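Putative sodium:solute symporter (Proteus mirabilis, PDB 5NV9) uses the sodium gradient to drive uptake of the sialic acid N-acetylneuraminic acid across the bacterial inner membrane, carrying two sodium ions with each sugar. Local coordinates at residues I326-A329 with G330-A334; K429-N432 with A433-V437. One frame throughout, in Å; residues are numbered along the deposited sequence.

Contact 1 of 2, residues I326-A329 with G330-A334; sequences IGIA and GLIIA
I332 N donates to I328 O at 3.0 Å with an N-H...O angle of 158°, the shortest of three successive i to i+4 bonds that close the first turn of helix 328-361. The bonds on either side of it, L331 N to G327 O and I333 N to A329 O, are both 3.1 Å.

The start of the helix is marked by G327 in the N-cap position. Its phi of 76° is a value glycine adopts readily, and it has no side chain with which to cap the first turn. N10 of helix 8-29 comes in instead: its OD1 accepts from G327 N and, weakly, from G330 N.

Apolar groups flank the carbonyls. I332 CG1 is held beside the backbone N (chi1 -61°), which brings it within 3.4 Å of I328 O and leaves it 4.4 Å from I328 CG2, a loose contact. I333 CG1 lies 3.5 Å from A329 O, and L331 CB passes 3.4 Å from I328 O. Beyond the turn, L331 packs on V13 and L188, and I332 and I333 share I320.

Backbone bonding thus carries this contact, with little grip between its own side chains. The methyl and methylene groups line the carbonyls and spread outward onto neighbouring helices, while a polar group from another helix serves the amides at the helix start.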
ATOM      1  N   ILE A 326      -4.739 -30.003   4.511  1.00 29.28           N
ATOM      2  CA  ILE A 326      -5.881 -29.745   3.676  1.00 26.82           C
ATOM      3  C   ILE A 326      -6.922 -28.839   4.410  1.00 25.22           C
ATOM      4  O   ILE A 326      -7.053 -28.873   5.668  1.00 21.26           O
ATOM      5  CB  ILE A 326      -6.488 -31.088   3.203  1.00 30.62           C
ATOM      6  CG1 ILE A 326      -7.643 -30.872   2.233  1.00 33.34           C
ATOM      7  CG2 ILE A 326      -6.985 -31.919   4.381  1.00 29.96           C
ATOM      8  CD1 ILE A 326      -7.891 -32.088   1.387  1.00 39.90           C
ATOM      9  N   GLY A 327      -7.655 -28.032   3.632  1.00 24.96           N
ATOM     10  CA  GLY A 327      -8.582 -27.011   4.199  1.00 24.65           C
ATOM     11  C   GLY A 327      -7.813 -25.793   4.723  1.00 24.98           C
ATOM     12  O   GLY A 327      -8.030 -24.649   4.272  1.00 24.23           O
ATOM     13  N   ILE A 328      -6.903 -26.005   5.663  1.00 23.38           N
ATOM     14  CA  ILE A 328      -6.075 -24.911   6.142  1.00 24.65           C
ATOM     15  C   ILE A 328      -5.241 -24.271   5.005  1.00 24.06           C
ATOM     16  O   ILE A 328      -5.199 -23.039   4.877  1.00 22.28           O
ATOM     17  CB  ILE A 328      -5.231 -25.321   7.376  1.00 23.77           C
ATOM     18  CG1 ILE A 328      -6.132 -25.521   8.591  1.00 25.93           C
ATOM     19  CG2 ILE A 328      -4.219 -24.241   7.696  1.00 25.01           C
ATOM     20  CD1 ILE A 328      -5.334 -25.973   9.817  1.00 28.34           C
ATOM     21  N   ALA A 329      -4.652 -25.112   4.159  1.00 23.05           N
ATOM     22  CA  ALA A 329      -3.870 -24.658   3.083  1.00 24.55           C
ATOM     23  C   ALA A 329      -4.684 -23.774   2.108  1.00 24.80           C
ATOM     24  O   ALA A 329      -4.222 -22.710   1.630  1.00 22.48           O
ATOM     25  CB  ALA A 329      -3.203 -25.838   2.382  1.00 27.32           C
ATOM     26  N   GLY A 330      -5.915 -24.151   1.868  1.00 23.98           N
ATOM     27  CA  GLY A 330      -6.781 -23.386   0.996  1.00 23.49           C
ATOM     28  C   GLY A 330      -7.179 -22.031   1.576  1.00 24.19           C
ATOM     29  O   GLY A 330      -7.377 -21.024   0.818  1.00 25.51           O
ATOM     30  N   LEU A 331      -7.287 -21.998   2.906  1.00 22.19           N
ATOM     31  CA  LEU A 331      -7.546 -20.772   3.627  1.00 23.67           C
ATOM     32  C   LEU A 331      -6.338 -19.739   3.653  1.00 23.31           C
ATOM     33  O   LEU A 331      -6.544 -18.522   3.619  1.00 21.82           O
ATOM     34  CB  LEU A 331      -8.004 -21.117   5.043  1.00 23.71           C
ATOM     35  CG  LEU A 331      -8.320 -19.938   5.920  1.00 25.31           C
ATOM     36  CD1 LEU A 331      -9.596 -19.302   5.520  1.00 27.63           C
ATOM     37  CD2 LEU A 331      -8.437 -20.336   7.373  1.00 30.29           C
ATOM     38  N   ILE A 332      -5.110 -20.249   3.750  1.00 23.85           N
ATOM     39  CA  ILE A 332      -3.882 -19.433   3.634  1.00 23.17           C
ATOM     40  C   ILE A 332      -3.714 -18.860   2.244  1.00 22.03           C
ATOM     41  O   ILE A 332      -3.361 -17.711   2.097  1.00 22.66           O
ATOM     42  CB  ILE A 332      -2.654 -20.261   3.997  1.00 26.99           C
ATOM     43  CG1 ILE A 332      -2.756 -20.743   5.464  1.00 29.71           C
ATOM     44  CG2 ILE A 332      -1.366 -19.436   3.836  1.00 29.44           C
ATOM     45  CD1 ILE A 332      -3.052 -19.641   6.464  1.00 30.71           C
ATOM     46  N   ILE A 333      -3.996 -19.637   1.211  1.00 21.31           N
ATOM     47  CA  ILE A 333      -4.097 -19.105  -0.129  1.00 22.49           C
ATOM     48  C   ILE A 333      -5.164 -18.021  -0.255  1.00 20.05           C
ATOM     49  O   ILE A 333      -4.903 -17.015  -0.887  1.00 21.72           O
ATOM     50  CB  ILE A 333      -4.311 -20.174  -1.196  1.00 23.41           C
ATOM     51  CG1 ILE A 333      -3.130 -21.136  -1.324  1.00 28.12           C
ATOM     52  CG2 ILE A 333      -4.572 -19.571  -2.556  1.00 25.34           C
ATOM     53  CD1 ILE A 333      -1.807 -20.726  -0.736  1.00 30.66           C
ATOM     54  N   ALA A 334      -6.341 -18.211   0.331  1.00 21.03           N
ATOM     55  CA  ALA A 334      -7.345 -17.168   0.316  1.00 21.30           C
ATOM     56  C   ALA A 334      -6.809 -15.915   1.023  1.00 22.66           C
ATOM     57  O   ALA A 334      -7.139 -14.809   0.596  1.00 22.67           O
ATOM     58  CB  ALA A 334      -8.626 -17.646   0.948  1.00 20.85           C
TER

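Contact 2 of 2, residues K429-N432 with A433-V437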
ATOM      1  N   LYS A 429       4.457  28.371   6.303  1.00 21.03           N
ATOM      2  CA  LYS A 429       3.396  29.353   6.020  1.00 24.43           C
ATOM      3  C   LYS A 429       3.720  30.267   4.819  1.00 23.01           C
ATOM      4  O   LYS A 429       2.836  30.673   4.064  1.00 24.92           O
ATOM      5  CB  LYS A 429       3.124  30.212   7.268  1.00 27.03           C
ATOM      6  CG  LYS A 429       2.051  31.287   7.048  1.00 34.38           C
ATOM      7  CD  LYS A 429       1.598  31.969   8.352  1.00 39.06           C
ATOM      8  CE  LYS A 429       0.722  33.208   8.076  1.00 40.60           C
ATOM      9  NZ  LYS A 429      -0.662  32.833   7.702  1.00 41.87           N
ATOM     10  N   ARG A 430       4.977  30.591   4.605  1.00 23.54           N
ATOM     11  CA  ARG A 430       5.299  31.546   3.547  1.00 27.51           C
ATOM     12  C   ARG A 430       5.404  30.927   2.162  1.00 23.88           C
ATOM     13  O   ARG A 430       5.428  31.636   1.171  1.00 22.47           O
ATOM     14  CB  ARG A 430       6.578  32.303   3.849  1.00 31.06           C
ATOM     15  CG  ARG A 430       6.302  33.479   4.752  1.00 37.45           C
ATOM     16  CD  ARG A 430       6.496  33.073   6.200  1.00 43.98           C
ATOM     17  NE  ARG A 430       7.795  32.419   6.321  1.00 52.18           N
ATOM     18  CZ  ARG A 430       8.007  31.115   6.576  1.00 51.67           C
ATOM     19  NH1 ARG A 430       6.991  30.308   6.806  1.00 35.17           N
ATOM     20  NH2 ARG A 430       9.275  30.627   6.614  1.00 52.47           N
ATOM     21  N   ALA A 431       5.423  29.604   2.096  1.00 21.41           N
ATOM     22  CA  ALA A 431       5.517  28.974   0.828  1.00 20.90           C
ATOM     23  C   ALA A 431       4.307  29.366   0.042  1.00 21.88           C
ATOM     24  O   ALA A 431       3.233  29.565   0.627  1.00 20.41           O
ATOM     25  CB  ALA A 431       5.587  27.453   0.982  1.00 21.77           C
ATOM     26  N   ASN A 432       4.451  29.429  -1.295  1.00 21.89           N
ATOM     27  CA  ASN A 432       3.382  29.905  -2.135  1.00 20.50           C
ATOM     28  C   ASN A 432       3.395  29.119  -3.432  1.00 21.04           C
ATOM     29  O   ASN A 432       4.245  28.243  -3.623  1.00 20.27           O
ATOM     30  CB  ASN A 432       3.545  31.465  -2.353  1.00 22.23           C
ATOM     31  CG  ASN A 432       4.967  31.857  -2.770  1.00 23.33           C
ATOM     32  OD1 ASN A 432       5.515  31.259  -3.690  1.00 23.07           O
ATOM     33  ND2 ASN A 432       5.556  32.889  -2.105  1.00 25.87           N
ATOM     34  N   ALA A 433       2.441  29.398  -4.313  1.00 19.99           N
ATOM     35  CA  ALA A 433       2.296  28.648  -5.546  1.00 19.69           C
ATOM     36  C   ALA A 433       3.531  28.559  -6.387  1.00 21.75           C
ATOM     37  O   ALA A 433       3.920  27.517  -6.948  1.00 22.28           O
ATOM     38  CB  ALA A 433       1.183  29.248  -6.341  1.00 20.56           C
ATOM     39  N   GLY A 434       4.197  29.690  -6.528  1.00 23.69           N
ATOM     40  CA  GLY A 434       5.378  29.693  -7.320  1.00 21.00           C
ATOM     41  C   GLY A 434       6.526  28.962  -6.675  1.00 21.14           C
ATOM     42  O   GLY A 434       7.215  28.253  -7.340  1.00 19.31           O
ATOM     43  N   SER A 435       6.738  29.143  -5.381  1.00 21.28           N
ATOM     44  CA  SER A 435       7.824  28.490  -4.730  1.00 21.18           C
ATOM     45  C   SER A 435       7.620  26.954  -4.650  1.00 21.41           C
ATOM     46  O   SER A 435       8.579  26.181  -4.683  1.00 20.03           O
ATOM     47  CB  SER A 435       8.073  29.147  -3.368  1.00 22.82           C
ATOM     48  OG  SER A 435       7.360  28.544  -2.307  1.00 21.63           O
ATOM     49  N   ALA A 436       6.372  26.528  -4.549  1.00 21.80           N
ATOM     50  CA  ALA A 436       6.047  25.117  -4.665  1.00 21.18           C
ATOM     51  C   ALA A 436       6.469  24.579  -6.076  1.00 24.32           C
ATOM     52  O   ALA A 436       7.113  23.512  -6.155  1.00 23.44           O
ATOM     53  CB  ALA A 436       4.562  24.851  -4.362  1.00 19.83           C
ATOM     54  N   VAL A 437       6.174  25.324  -7.160  1.00 25.28           N
ATOM     55  CA  VAL A 437       6.576  24.921  -8.505  1.00 24.43           C
ATOM     56  C   VAL A 437       8.105  24.829  -8.652  1.00 24.23           C
ATOM     57  O   VAL A 437       8.581  23.856  -9.181  1.00 22.51           O
ATOM     58  CB  VAL A 437       5.942  25.790  -9.605  1.00 25.08           C
ATOM     59  CG1 VAL A 437       6.573  25.506 -10.958  1.00 25.40           C
ATOM     60  CG2 VAL A 437       4.456  25.485  -9.679  1.00 26.85           C
TER
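N432 and S435 form a capping box at the start of helix 433-452, each residue's side chain taking the other's backbone N-H. S435 N donates to N432 OD1 at 3.0 Å with an N-H...O angle of 160°, and the donor lies nearly along the C=O axis of the amide. In return N432 N donates to S435 OG, a longer bond of 3.2 Å but a straighter one, at 171°.

The torsions explain the fit. N432 CG sits between its own backbone N and carbonyl carbon (chi1 49°), which turns OD1 back over the first turn. S435 chi1 lies away from the staggered values and directs OG toward the backbone N-H of N432. The first i to i+4 bond, A436 N to N432 O at 2.9 Å, starts the regular helix, and V437 N to A433 O at 3.2 Å continues it.

Each side chain of the box both accepts within it and donates to a carbonyl in the last turn of helix 459-475 (S435 OG to G473 O) or just past its end (N432 ND2 to A477 O); since a carbonyl can only accept, OG gives its proton there while accepting from N432 N. Just before the cap, A431 O accepts from NH1 of R115, at the end of helix 110-115.

On the side of helix 415-427, A431 packs on L424, and A436 on L421 and L424. A436 CB lies 3.5 Å from N432 O, ahead of the oxygen and off to one side of the C=O direction.

Overall arrangement
Contacts 1 and 2 are both helix starts, but their centres are 53 Å apart and their nearest atoms about 41 Å, on opposite sides of the chain's centre. Contact 1 begins a transmembrane helix at its periplasmic end; contact 2 begins another at its cytoplasmic end. Only the helix of contact 1 leads on to the ions: the side chain of I332 is about 10 Å from that of A339, a ligand of the Na2 sodium, and S342, S345 and S346 further along help bind the Na3 sodium. Contact 2 lies away from the annotated sites; the position of G434 is about 7 Å from a bound dodecyl-maltoside. Neither contact contributes a residue to the sialic acid pocket.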